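Local coordinates for protein N-acyl-D-glutamate deacylase (Bordetella bronchiseptica, PDB 3GIP) that hydrolyses N-acyl-D-glutamate to release the D-amino acid, as a zinc-containing member of the amidohydrolase superfamily, at residues D171-Q174 with A175-A179; A159-A163 with A164-A168; A194-A198 with A199-G203; A142-H146 with A147-L151. One frame throughout, in Å; residues are numbered along the deposited sequence.

Contact 1: D171-Q174 with A175-A179; sequences DMLQ and AALEA
Residues 171-174 hand over to 175-179 within one unbroken stretch of helix 163-179, in which the amides of Ala175, Ala176 and Leu177 bond to the carbonyls of Asp171, Met172 and Leu173; Leu177 N lies 2.9 Å from Leu173 O. Two side-chain pairs four residues apart show how such a helix separates a wet face from a dry one. On the outer face, Gln174 donates through NE2 to Glu178 OE2 at 3.1 Å, and the N-H points almost straight at the oxygen (172°). Gln174 reaches this position with CG anti to the backbone N (chi1 -172°) and an extended chain that crosses the Glu178 chain. The acceptor lies in the plane of the amide, while the donor comes from above the carboxylate plane; the amide and carboxylate planes are 79° apart. Only one carboxylate oxygen is engaged by the amide. Toward the interior, Leu173 brings CD1 to 3.8 Å from Leu177 CG and 4.0 Å from Leu177 CD2, so a methyl branch lies against the fork of the second leucine. The same face of the helix packs on Val144 of strand 139-145 through Leu173 and Ala176, while Leu173 also meets Leu204 and Val207 of helix 198-210. Asp171, one turn before Ala175, is held by Gln167 NE2. The i to i+4 pairing of polar ends outside and leucines inside is that of an amphipathic helix packed round the barrel of the amidohydrolase fold.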
ATOM      1  N   ASP A 171       4.040  23.202  -8.751  1.00 17.62           N
ATOM      2  CA  ASP A 171       3.423  24.045  -7.733  1.00 17.62           C
ATOM      3  C   ASP A 171       2.311  23.289  -7.012  1.00 17.48           C
ATOM      4  O   ASP A 171       2.130  23.444  -5.801  1.00 18.58           O
ATOM      5  CB  ASP A 171       2.861  25.327  -8.356  1.00 18.62           C
ATOM      6  CG  ASP A 171       3.951  26.271  -8.832  1.00 21.70           C
ATOM      7  OD1 ASP A 171       5.088  26.174  -8.326  1.00 21.46           O
ATOM      8  OD2 ASP A 171       3.665  27.124  -9.703  1.00 22.32           O
ATOM      9  N   MET A 172       1.569  22.471  -7.758  1.00 17.67           N
ATOM     10  CA  MET A 172       0.496  21.676  -7.171  1.00 18.71           C
ATOM     11  C   MET A 172       1.116  20.665  -6.213  1.00 18.09           C
ATOM     12  O   MET A 172       0.592  20.414  -5.128  1.00 18.27           O
ATOM     13  CB  MET A 172      -0.288  20.937  -8.256  1.00 19.88           C
ATOM     14  CG  MET A 172      -1.096  21.839  -9.177  1.00 23.70           C
ATOM     15  SD  MET A 172      -2.082  20.878 -10.350  1.00 25.47           S
ATOM     16  CE  MET A 172      -3.520  20.561  -9.372  1.00 30.62           C
ATOM     17  N   LEU A 173       2.239  20.084  -6.620  1.00 17.88           N
ATOM     18  CA  LEU A 173       2.924  19.117  -5.774  1.00 18.19           C
ATOM     19  C   LEU A 173       3.433  19.821  -4.521  1.00 17.91           C
ATOM     20  O   LEU A 173       3.284  19.313  -3.410  1.00 17.73           O
ATOM     21  CB  LEU A 173       4.097  18.480  -6.523  1.00 17.13           C
ATOM     22  CG  LEU A 173       5.048  17.639  -5.663  1.00 18.46           C
ATOM     23  CD1 LEU A 173       4.268  16.554  -4.929  1.00 18.90           C
ATOM     24  CD2 LEU A 173       6.117  17.029  -6.541  1.00 18.76           C
ATOM     25  N   GLN A 174       4.023  21.000  -4.702  1.00 18.89           N
ATOM     26  CA  GLN A 174       4.549  21.751  -3.569  1.00 18.22           C
ATOM     27  C   GLN A 174       3.448  22.048  -2.561  1.00 18.39           C
ATOM     28  O   GLN A 174       3.647  21.912  -1.353  1.00 19.14           O
ATOM     29  CB  GLN A 174       5.183  23.064  -4.040  1.00 20.64           C
ATOM     30  CG  GLN A 174       5.922  23.798  -2.933  1.00 23.31           C
ATOM     31  CD  GLN A 174       6.524  25.107  -3.400  1.00 26.25           C
ATOM     32  OE1 GLN A 174       7.107  25.182  -4.480  1.00 26.25           O
ATOM     33  NE2 GLN A 174       6.401  26.144  -2.576  1.00 28.00           N
ATOM     34  N   ALA A 175       2.284  22.455  -3.059  1.00 18.33           N
ATOM     35  CA  ALA A 175       1.159  22.757  -2.187  1.00 20.10           C
ATOM     36  C   ALA A 175       0.724  21.505  -1.429  1.00 19.40           C
ATOM     37  O   ALA A 175       0.397  21.569  -0.245  1.00 20.57           O
ATOM     38  CB  ALA A 175      -0.003  23.306  -3.004  1.00 19.44           C
ATOM     39  N   ALA A 176       0.724  20.366  -2.117  1.00 19.99           N
ATOM     40  CA  ALA A 176       0.323  19.109  -1.495  1.00 18.90           C
ATOM     41  C   ALA A 176       1.298  18.744  -0.380  1.00 17.27           C
ATOM     42  O   ALA A 176       0.888  18.356   0.713  1.00 16.99           O
ATOM     43  CB  ALA A 176       0.277  17.994  -2.543  1.00 18.10           C
ATOM     44  N   LEU A 177       2.591  18.878  -0.657  1.00 18.40           N
ATOM     45  CA  LEU A 177       3.609  18.569   0.338  1.00 18.18           C
ATOM     46  C   LEU A 177       3.517  19.527   1.523  1.00 18.40           C
ATOM     47  O   LEU A 177       3.689  19.126   2.673  1.00 18.11           O
ATOM     48  CB  LEU A 177       5.004  18.645  -0.287  1.00 16.69           C
ATOM     49  CG  LEU A 177       5.279  17.686  -1.452  1.00 18.72           C
ATOM     50  CD1 LEU A 177       6.739  17.796  -1.861  1.00 18.85           C
ATOM     51  CD2 LEU A 177       4.959  16.252  -1.032  1.00 17.24           C
ATOM     52  N   GLU A 178       3.243  20.798   1.247  1.00 20.03           N
ATOM     53  CA  GLU A 178       3.125  21.770   2.325  1.00 21.32           C
ATOM     54  C   GLU A 178       1.905  21.429   3.177  1.00 21.76           C
ATOM     55  O   GLU A 178       1.880  21.700   4.379  1.00 23.68           O
ATOM     56  CB  GLU A 178       3.012  23.192   1.752  1.00 22.40           C
ATOM     57  CG  GLU A 178       4.206  23.587   0.885  1.00 26.30           C
ATOM     58  CD  GLU A 178       4.106  24.991   0.314  1.00 28.73           C
ATOM     59  OE1 GLU A 178       2.987  25.415  -0.048  1.00 30.63           O
ATOM     60  OE2 GLU A 178       5.154  25.666   0.210  1.00 29.37           O
ATOM     61  N   ALA A 179       0.903  20.813   2.551  1.00 21.30           N
ATOM     62  CA  ALA A 179      -0.320  20.427   3.250  1.00 21.55           C
ATOM     63  C   ALA A 179      -0.126  19.165   4.090  1.00 21.03           C
ATOM     64  O   ALA A 179      -0.948  18.858   4.955  1.00 21.16           O
ATOM     65  CB  ALA A 179      -1.453  20.218   2.249  1.00 21.72           C
TER

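Contact 2: A159-A163 with A164-A168; sequences AAPTA and AEQQA
Thr162 and Glu165 exchange two hydrogen bonds where the loop becomes a helix. In one, Thr162 OG1 accepts from Glu165 N at 3.1 Å. The hydroxyl can meet this amide because chi1 of 60° sets OG1 between the backbone N and the carbonyl carbon, turned to the first turn of the helix. In the other, Thr162 N donates to Glu165 OE1 at 2.9 Å, reaching the carboxylate on its anti side and 18° out of its plane. The glutamate chain, extended beyond CG, reaches back past the threonine, and its carboxylate is fixed beside the loop. Backbone bonds then take over: Gln166 N donates to Thr162 O at 2.9 Å and Gln167 N to Ala163 O at 3.0 Å. A water adds a possible bridge, lying 2.7 Å from Glu165 OE1 and 2.8 Å from Ala160 O, although other acceptors compete for its protons.

Apolar packing is lighter. Pro161 CB rests 4.1 Å from Glu165 CB, and the proline ring runs alongside the Gln166 chain, whose amide is turned onward to donate from NE2 to Glu200 O in helix 198-210. Pro161 and Glu165 both also touch Met154. The reciprocal pairing of side chain with backbone at residues N-cap and N3 is a capping box, here opening helix 163-179 at the protein surface.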
ATOM      1  N   ALA A 159      -0.351  15.144 -24.201  1.00 22.33           N
ATOM      2  CA  ALA A 159       0.744  15.856 -24.849  1.00 22.84           C
ATOM      3  C   ALA A 159       1.930  16.070 -23.918  1.00 23.77           C
ATOM      4  O   ALA A 159       1.912  15.655 -22.757  1.00 23.00           O
ATOM      5  CB  ALA A 159       0.248  17.204 -25.365  1.00 23.94           C
ATOM      6  N   ALA A 160       2.969  16.704 -24.451  1.00 23.52           N
ATOM      7  CA  ALA A 160       4.153  17.022 -23.667  1.00 23.48           C
ATOM      8  C   ALA A 160       3.773  18.313 -22.954  1.00 22.92           C
ATOM      9  O   ALA A 160       3.132  19.185 -23.538  1.00 23.35           O
ATOM     10  CB  ALA A 160       5.349  17.247 -24.579  1.00 25.01           C
ATOM     11  N   PRO A 161       4.153  18.451 -21.679  1.00 22.55           N
ATOM     12  CA  PRO A 161       3.807  19.669 -20.944  1.00 22.15           C
ATOM     13  C   PRO A 161       4.571  20.906 -21.392  1.00 22.40           C
ATOM     14  O   PRO A 161       5.740  20.826 -21.773  1.00 22.06           O
ATOM     15  CB  PRO A 161       4.127  19.293 -19.504  1.00 23.04           C
ATOM     16  CG  PRO A 161       5.335  18.421 -19.669  1.00 23.41           C
ATOM     17  CD  PRO A 161       4.952  17.537 -20.842  1.00 23.52           C
ATOM     18  N   THR A 162       3.896  22.051 -21.362  1.00 22.04           N
ATOM     19  CA  THR A 162       4.547  23.302 -21.712  1.00 22.01           C
ATOM     20  C   THR A 162       5.310  23.670 -20.449  1.00 21.91           C
ATOM     21  O   THR A 162       5.107  23.056 -19.401  1.00 20.47           O
ATOM     22  CB  THR A 162       3.529  24.414 -22.020  1.00 21.60           C
ATOM     23  OG1 THR A 162       2.710  24.645 -20.867  1.00 23.31           O
ATOM     24  CG2 THR A 162       2.651  24.022 -23.194  1.00 23.02           C
ATOM     25  N   ALA A 163       6.188  24.660 -20.535  1.00 20.95           N
ATOM     26  CA  ALA A 163       6.950  25.064 -19.363  1.00 20.94           C
ATOM     27  C   ALA A 163       6.002  25.475 -18.243  1.00 20.08           C
ATOM     28  O   ALA A 163       6.238  25.166 -17.076  1.00 20.49           O
ATOM     29  CB  ALA A 163       7.879  26.217 -19.716  1.00 22.02           C
ATOM     30  N   ALA A 164       4.922  26.165 -18.604  1.00 18.78           N
ATOM     31  CA  ALA A 164       3.942  26.618 -17.622  1.00 18.67           C
ATOM     32  C   ALA A 164       3.199  25.452 -16.970  1.00 17.92           C
ATOM     33  O   ALA A 164       2.930  25.478 -15.770  1.00 18.70           O
ATOM     34  CB  ALA A 164       2.947  27.572 -18.278  1.00 18.78           C
ATOM     35  N   GLU A 165       2.856  24.442 -17.761  1.00 19.01           N
ATOM     36  CA  GLU A 165       2.147  23.279 -17.228  1.00 17.93           C
ATOM     37  C   GLU A 165       3.066  22.476 -16.310  1.00 17.71           C
ATOM     38  O   GLU A 165       2.628  21.964 -15.279  1.00 17.82           O
ATOM     39  CB  GLU A 165       1.623  22.400 -18.369  1.00 18.17           C
ATOM     40  CG  GLU A 165       0.555  23.086 -19.213  1.00 19.49           C
ATOM     41  CD  GLU A 165       0.152  22.283 -20.435  1.00 20.40           C
ATOM     42  OE1 GLU A 165       1.039  21.673 -21.067  1.00 20.78           O
ATOM     43  OE2 GLU A 165      -1.053  22.277 -20.774  1.00 19.31           O
ATOM     44  N   GLN A 166       4.340  22.372 -16.681  1.00 17.33           N
ATOM     45  CA  GLN A 166       5.301  21.650 -15.854  1.00 17.26           C
ATOM     46  C   GLN A 166       5.407  22.373 -14.517  1.00 17.88           C
ATOM     47  O   GLN A 166       5.417  21.746 -13.458  1.00 17.60           O
ATOM     48  CB  GLN A 166       6.671  21.608 -16.531  1.00 16.49           C
ATOM     49  CG  GLN A 166       7.785  20.978 -15.689  1.00 17.81           C
ATOM     50  CD  GLN A 166       7.581  19.491 -15.450  1.00 18.39           C
ATOM     51  OE1 GLN A 166       7.201  18.753 -16.359  1.00 19.27           O
ATOM     52  NE2 GLN A 166       7.852  19.040 -14.226  1.00 18.43           N
ATOM     53  N   GLN A 167       5.476  23.701 -14.565  1.00 17.04           N
ATOM     54  CA  GLN A 167       5.580  24.473 -13.334  1.00 17.81           C
ATOM     55  C   GLN A 167       4.294  24.362 -12.520  1.00 16.92           C
ATOM     56  O   GLN A 167       4.328  24.365 -11.289  1.00 17.43           O
ATOM     57  CB  GLN A 167       5.879  25.943 -13.642  1.00 18.53           C
ATOM     58  CG  GLN A 167       6.243  26.767 -12.413  1.00 19.66           C
ATOM     59  CD  GLN A 167       7.435  26.196 -11.661  1.00 19.09           C
ATOM     60  OE1 GLN A 167       8.499  25.978 -12.240  1.00 20.48           O
ATOM     61  NE2 GLN A 167       7.261  25.954 -10.366  1.00 20.99           N
ATOM     62  N   ALA A 168       3.159  24.263 -13.205  1.00 17.44           N
ATOM     63  CA  ALA A 168       1.877  24.140 -12.517  1.00 17.94           C
ATOM     64  C   ALA A 168       1.834  22.830 -11.739  1.00 17.40           C
ATOM     65  O   ALA A 168       1.373  22.787 -10.599  1.00 18.96           O
ATOM     66  CB  ALA A 168       0.734  24.188 -13.518  1.00 18.24           C
TER
HETATM   67  O   HOH W   1       0.642  20.500 -23.429  1.00 22.76           O

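Contact 3: A194-A198 with A199-G203; sequences AVAQA and AELEG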
ATOM      1  N   ALA A 194       2.337   7.612 -18.477  1.00 17.60           N
ATOM      2  CA  ALA A 194       3.253   6.998 -19.429  1.00 17.08           C
ATOM      3  C   ALA A 194       3.813   7.982 -20.454  1.00 18.12           C
ATOM      4  O   ALA A 194       4.884   7.759 -21.020  1.00 19.44           O
ATOM      5  CB  ALA A 194       2.552   5.848 -20.144  1.00 18.47           C
ATOM      6  N   VAL A 195       3.083   9.069 -20.692  1.00 17.75           N
ATOM      7  CA  VAL A 195       3.504  10.080 -21.657  1.00 18.85           C
ATOM      8  C   VAL A 195       4.689  10.901 -21.156  1.00 19.00           C
ATOM      9  O   VAL A 195       5.458  11.448 -21.950  1.00 20.42           O
ATOM     10  CB  VAL A 195       2.335  11.044 -21.980  1.00 19.96           C
ATOM     11  CG1 VAL A 195       2.786  12.115 -22.963  1.00 19.77           C
ATOM     12  CG2 VAL A 195       1.161  10.262 -22.546  1.00 21.26           C
ATOM     13  N   ALA A 196       4.839  10.973 -19.838  1.00 18.56           N
ATOM     14  CA  ALA A 196       5.911  11.750 -19.222  1.00 18.75           C
ATOM     15  C   ALA A 196       7.320  11.289 -19.581  1.00 19.81           C
ATOM     16  O   ALA A 196       7.585  10.093 -19.729  1.00 19.63           O
ATOM     17  CB  ALA A 196       5.742  11.749 -17.703  1.00 19.03           C
ATOM     18  N   GLN A 197       8.217  12.259 -19.728  1.00 19.50           N
ATOM     19  CA  GLN A 197       9.614  11.990 -20.033  1.00 21.07           C
ATOM     20  C   GLN A 197      10.451  12.348 -18.809  1.00 19.46           C
ATOM     21  O   GLN A 197       9.933  12.893 -17.833  1.00 18.47           O
ATOM     22  CB  GLN A 197      10.068  12.807 -21.245  1.00 25.11           C
ATOM     23  CG  GLN A 197       9.378  12.401 -22.538  1.00 30.40           C
ATOM     24  CD  GLN A 197       9.987  13.057 -23.763  1.00 34.16           C
ATOM     25  OE1 GLN A 197       9.580  12.784 -24.892  1.00 37.57           O
ATOM     26  NE2 GLN A 197      10.968  13.926 -23.546  1.00 37.13           N
ATOM     27  N   ALA A 198      11.742  12.044 -18.867  1.00 18.99           N
ATOM     28  CA  ALA A 198      12.646  12.300 -17.751  1.00 19.19           C
ATOM     29  C   ALA A 198      12.547  13.692 -17.125  1.00 18.36           C
ATOM     30  O   ALA A 198      12.415  13.813 -15.912  1.00 19.08           O
ATOM     31  CB  ALA A 198      14.083  12.021 -18.179  1.00 18.29           C
ATOM     32  N   ALA A 199      12.609  14.738 -17.945  1.00 18.64           N
ATOM     33  CA  ALA A 199      12.548  16.109 -17.434  1.00 18.33           C
ATOM     34  C   ALA A 199      11.328  16.394 -16.559  1.00 17.47           C
ATOM     35  O   ALA A 199      11.430  17.080 -15.540  1.00 17.90           O
ATOM     36  CB  ALA A 199      12.595  17.100 -18.598  1.00 18.95           C
ATOM     37  N   GLU A 200      10.175  15.875 -16.965  1.00 16.83           N
ATOM     38  CA  GLU A 200       8.939  16.077 -16.221  1.00 16.51           C
ATOM     39  C   GLU A 200       8.990  15.421 -14.846  1.00 16.15           C
ATOM     40  O   GLU A 200       8.657  16.038 -13.828  1.00 15.63           O
ATOM     41  CB  GLU A 200       7.759  15.509 -17.016  1.00 17.45           C
ATOM     42  CG  GLU A 200       6.410  15.649 -16.326  1.00 18.07           C
ATOM     43  CD  GLU A 200       5.266  15.148 -17.188  1.00 18.43           C
ATOM     44  OE1 GLU A 200       5.388  15.206 -18.431  1.00 19.28           O
ATOM     45  OE2 GLU A 200       4.237  14.714 -16.626  1.00 17.50           O
ATOM     46  N   LEU A 201       9.416  14.163 -14.818  1.00 15.96           N
ATOM     47  CA  LEU A 201       9.491  13.418 -13.572  1.00 16.52           C
ATOM     48  C   LEU A 201      10.575  13.966 -12.648  1.00 15.28           C
ATOM     49  O   LEU A 201      10.388  14.035 -11.431  1.00 15.30           O
ATOM     50  CB  LEU A 201       9.732  11.937 -13.883  1.00 15.21           C
ATOM     51  CG  LEU A 201       8.665  11.340 -14.815  1.00 16.60           C
ATOM     52  CD1 LEU A 201       9.012   9.897 -15.159  1.00 17.54           C
ATOM     53  CD2 LEU A 201       7.293  11.425 -14.149  1.00 16.68           C
ATOM     54  N   GLU A 202      11.697  14.377 -13.229  1.00 16.34           N
ATOM     55  CA  GLU A 202      12.798  14.927 -12.447  1.00 16.84           C
ATOM     56  C   GLU A 202      12.376  16.240 -11.800  1.00 16.65           C
ATOM     57  O   GLU A 202      12.760  16.533 -10.670  1.00 16.10           O
ATOM     58  CB  GLU A 202      14.022  15.149 -13.338  1.00 18.44           C
ATOM     59  CG  GLU A 202      14.555  13.868 -13.958  1.00 22.64           C
ATOM     60  CD  GLU A 202      15.688  14.114 -14.932  1.00 25.66           C
ATOM     61  OE1 GLU A 202      15.645  15.139 -15.648  1.00 27.08           O
ATOM     62  OE2 GLU A 202      16.612  13.274 -14.995  1.00 24.45           O
ATOM     63  N   GLY A 203      11.586  17.030 -12.526  1.00 15.76           N
ATOM     64  CA  GLY A 203      11.119  18.293 -11.985  1.00 16.08           C
ATOM     65  C   GLY A 203      10.327  18.077 -10.711  1.00 16.78           C
ATOM     66  O   GLY A 203      10.523  18.776  -9.717  1.00 16.48           O
TER
HETATM   67  O   HOH W   2       7.322  14.967 -20.289  1.00 20.72           O
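The methyl of Ala196 touches two side chains of the helix that follows it, Glu200 and Leu201. Its CB lies over the face of the Glu200 carboxylate, 3.5 Å from both CD and OE2 of that residue, and it also meets Leu201 CD2 at 3.9 Å. Glu200 brings its acid group here through a fully extended chain whose CG is anti to the backbone N (chi1 179°), whereas Leu201 has CG beside its own N, which leans the isobutyl group back toward the loop.

The next shell fixes these groups. A water accepts from Gln197 N at 2.9 Å and donates to Glu200 OE1 at 2.7 Å, tying the carboxylate to the backbone just ahead of the helix. The stronger partner of OE1 is Arg150 NH2, with which it forms a salt bridge, so the negative charge is probably well balanced despite the burial of this residue. Gln197 occupies the N-cap position, and its carbonyl receives two weak bonds, from Glu200 N at 3.1 Å and from Leu201 N at 3.3 Å; the former is strongly bent (123°). The first turn thus begins with weak bonds to one shared carbonyl, and the bond from Gly203 N to Ala199 O is an ordinary helical one.

Farther out, Arg220 donates to the carbonyls of Ala194 and Ala196, securing the loop that follows strand 183-187. The start of helix 198-210 lies beside helix 146-153, with His146 against Ala196, Glu200 and Leu201, and Pro161 next to Glu200.

Contact 4: A142-H146 with A147-L151; sequences ALVGH and ANLRL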
ATOM      1  N   ALA A 142      -0.821  10.280   2.942  1.00 14.98           N
ATOM      2  CA  ALA A 142      -1.181  10.371   1.535  1.00 14.69           C
ATOM      3  C   ALA A 142      -0.126  10.899   0.582  1.00 13.97           C
ATOM      4  O   ALA A 142       0.601  11.846   0.885  1.00 14.74           O
ATOM      5  CB  ALA A 142      -2.454  11.204   1.389  1.00 15.60           C
ATOM      6  N   LEU A 143      -0.070  10.268  -0.587  1.00 14.42           N
ATOM      7  CA  LEU A 143       0.831  10.654  -1.661  1.00 13.35           C
ATOM      8  C   LEU A 143      -0.064  11.342  -2.683  1.00 14.79           C
ATOM      9  O   LEU A 143      -1.262  11.059  -2.746  1.00 15.12           O
ATOM     10  CB  LEU A 143       1.451   9.420  -2.322  1.00 15.19           C
ATOM     11  CG  LEU A 143       2.390   8.534  -1.504  1.00 14.63           C
ATOM     12  CD1 LEU A 143       2.368   7.114  -2.071  1.00 14.37           C
ATOM     13  CD2 LEU A 143       3.802   9.107  -1.533  1.00 15.65           C
ATOM     14  N   VAL A 144       0.498  12.256  -3.463  1.00 14.85           N
ATOM     15  CA  VAL A 144      -0.280  12.918  -4.505  1.00 15.76           C
ATOM     16  C   VAL A 144       0.082  12.210  -5.801  1.00 14.70           C
ATOM     17  O   VAL A 144       1.259  11.984  -6.088  1.00 15.14           O
ATOM     18  CB  VAL A 144       0.050  14.426  -4.609  1.00 17.18           C
ATOM     19  CG1 VAL A 144       1.532  14.630  -4.807  1.00 19.85           C
ATOM     20  CG2 VAL A 144      -0.725  15.045  -5.769  1.00 17.72           C
ATOM     21  N   GLY A 145      -0.931  11.844  -6.577  1.00 13.59           N
ATOM     22  CA  GLY A 145      -0.689  11.132  -7.818  1.00 13.57           C
ATOM     23  C   GLY A 145      -0.266  11.963  -9.009  1.00 14.63           C
ATOM     24  O   GLY A 145      -0.851  13.011  -9.295  1.00 13.89           O
ATOM     25  N   HIS A 146       0.758  11.490  -9.710  1.00 13.68           N
ATOM     26  CA  HIS A 146       1.263  12.163 -10.901  1.00 15.31           C
ATOM     27  C   HIS A 146       0.161  12.218 -11.961  1.00 16.13           C
ATOM     28  O   HIS A 146       0.065  13.182 -12.722  1.00 16.20           O
ATOM     29  CB  HIS A 146       2.495  11.412 -11.426  1.00 16.30           C
ATOM     30  CG  HIS A 146       2.921  11.816 -12.804  1.00 15.02           C
ATOM     31  ND1 HIS A 146       3.221  13.118 -13.146  1.00 18.00           N
ATOM     32  CD2 HIS A 146       3.122  11.078 -13.922  1.00 13.30           C
ATOM     33  CE1 HIS A 146       3.588  13.163 -14.415  1.00 14.03           C
ATOM     34  NE2 HIS A 146       3.538  11.938 -14.908  1.00 20.33           N
ATOM     35  N   ALA A 147      -0.677  11.187 -12.014  1.00 14.83           N
ATOM     36  CA  ALA A 147      -1.767  11.185 -12.980  1.00 15.33           C
ATOM     37  C   ALA A 147      -2.690  12.355 -12.651  1.00 15.22           C
ATOM     38  O   ALA A 147      -3.127  13.084 -13.545  1.00 16.64           O
ATOM     39  CB  ALA A 147      -2.531   9.868 -12.919  1.00 15.50           C
ATOM     40  N   ASN A 148      -2.980  12.533 -11.363  1.00 15.02           N
ATOM     41  CA  ASN A 148      -3.838  13.629 -10.918  1.00 15.57           C
ATOM     42  C   ASN A 148      -3.225  14.961 -11.328  1.00 16.30           C
ATOM     43  O   ASN A 148      -3.924  15.851 -11.822  1.00 16.48           O
ATOM     44  CB  ASN A 148      -4.001  13.611  -9.396  1.00 16.02           C
ATOM     45  CG  ASN A 148      -4.932  12.521  -8.921  1.00 16.56           C
ATOM     46  OD1 ASN A 148      -6.037  12.793  -8.451  1.00 18.49           O
ATOM     47  ND2 ASN A 148      -4.490  11.275  -9.039  1.00 13.45           N
ATOM     48  N   LEU A 149      -1.918  15.095 -11.118  1.00 15.87           N
ATOM     49  CA  LEU A 149      -1.231  16.334 -11.464  1.00 15.62           C
ATOM     50  C   LEU A 149      -1.392  16.647 -12.943  1.00 16.94           C
ATOM     51  O   LEU A 149      -1.738  17.772 -13.305  1.00 17.39           O
ATOM     52  CB  LEU A 149       0.255  16.245 -11.099  1.00 15.53           C
ATOM     53  CG  LEU A 149       0.539  16.083  -9.602  1.00 14.30           C
ATOM     54  CD1 LEU A 149       2.040  15.995  -9.384  1.00 15.13           C
ATOM     55  CD2 LEU A 149      -0.040  17.257  -8.822  1.00 16.39           C
ATOM     56  N   ARG A 150      -1.148  15.657 -13.798  1.00 15.94           N
ATOM     57  CA  ARG A 150      -1.289  15.856 -15.233  1.00 15.83           C
ATOM     58  C   ARG A 150      -2.731  16.178 -15.616  1.00 16.03           C
ATOM     59  O   ARG A 150      -2.983  17.097 -16.395  1.00 16.72           O
ATOM     60  CB  ARG A 150      -0.839  14.615 -16.012  1.00 17.10           C
ATOM     61  CG  ARG A 150       0.583  14.684 -16.529  1.00 18.01           C
ATOM     62  CD  ARG A 150       0.816  13.689 -17.661  1.00 17.72           C
ATOM     63  NE  ARG A 150       2.070  13.968 -18.354  1.00 17.46           N
ATOM     64  CZ  ARG A 150       2.174  14.180 -19.661  1.00 18.17           C
ATOM     65  NH1 ARG A 150       1.096  14.139 -20.431  1.00 18.97           N
ATOM     66  NH2 ARG A 150       3.354  14.461 -20.197  1.00 19.86           N
ATOM     67  N   LEU A 151      -3.676  15.419 -15.071  1.00 15.58           N
ATOM     68  CA  LEU A 151      -5.086  15.625 -15.393  1.00 15.60           C
ATOM     69  C   LEU A 151      -5.630  16.948 -14.874  1.00 16.34           C
ATOM     70  O   LEU A 151      -6.622  17.463 -15.393  1.00 17.11           O
ATOM     71  CB  LEU A 151      -5.929  14.478 -14.837  1.00 16.45           C
ATOM     72  CG  LEU A 151      -5.602  13.090 -15.392  1.00 16.60           C
ATOM     73  CD1 LEU A 151      -6.401  12.048 -14.631  1.00 18.47           C
ATOM     74  CD2 LEU A 151      -5.908  13.034 -16.884  1.00 17.76           C
TER
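Gly145 O and His146 O receive the first bonds of the helix that grows directly out of the strand. Leu149 N lies 3.0 Å from Gly145 O, and Arg150 N 3.0 Å from His146 O. Gly145 thus serves as the N-cap residue. The turn is gentle, the short strand and helix axes differing in direction by 42° and approaching to 6.9 Å.

Apolar contact joins the strand to the new helix at one point. Val144 CG2 is anti to its backbone N and meets Leu149 CD2 at 3.8 Å, the two side chains crossing at about a right angle.

Carbon atoms also pack on the capping carbonyl: Leu149 CG approaches Gly145 O at 3.4 Å, and Asn148 CB comes to 3.2 Å from Gly145 O from the preceding position of the helix.

The His146 ring lies alongside the aliphatic part of Arg150, and ring and guanidinium planes stand 75° apart, so they do not stack. The guanidinium is spoken for beyond the helix, by Glu200 and by the carbonyl of Ala159.

Strand 139-145 runs parallel between strands 87-92 and 183-187 of the barrel. Leu149 reaches Met172 of helix 163-179 and Leu204 of helix 198-210, and Ala147 has its side chain about 11 Å from the zinc ion held by Cys95, His218 and His248.

Followed from the N terminus, the contacts come in series, and none nests within or crosses another. Contact 4 turns strand 139-145 into helix 146-153; contact 2 closes the loop after that helix by starting helix 163-179; contact 1 lies on the last turns of the same helix; and contact 3 starts helix 198-210 after strand 183-187. Their ties in space run otherwise. Contact 4 touches all three others, meeting contact 1 by apolar packing, contact 2 through Arg150 and contact 3 through Arg150 and His146. Contacts 2 and 3 also meet, whereas contacts 1 and 3 remain about 6 Å apart at their nearest atoms. Together they join three helices to one sector of the barrel.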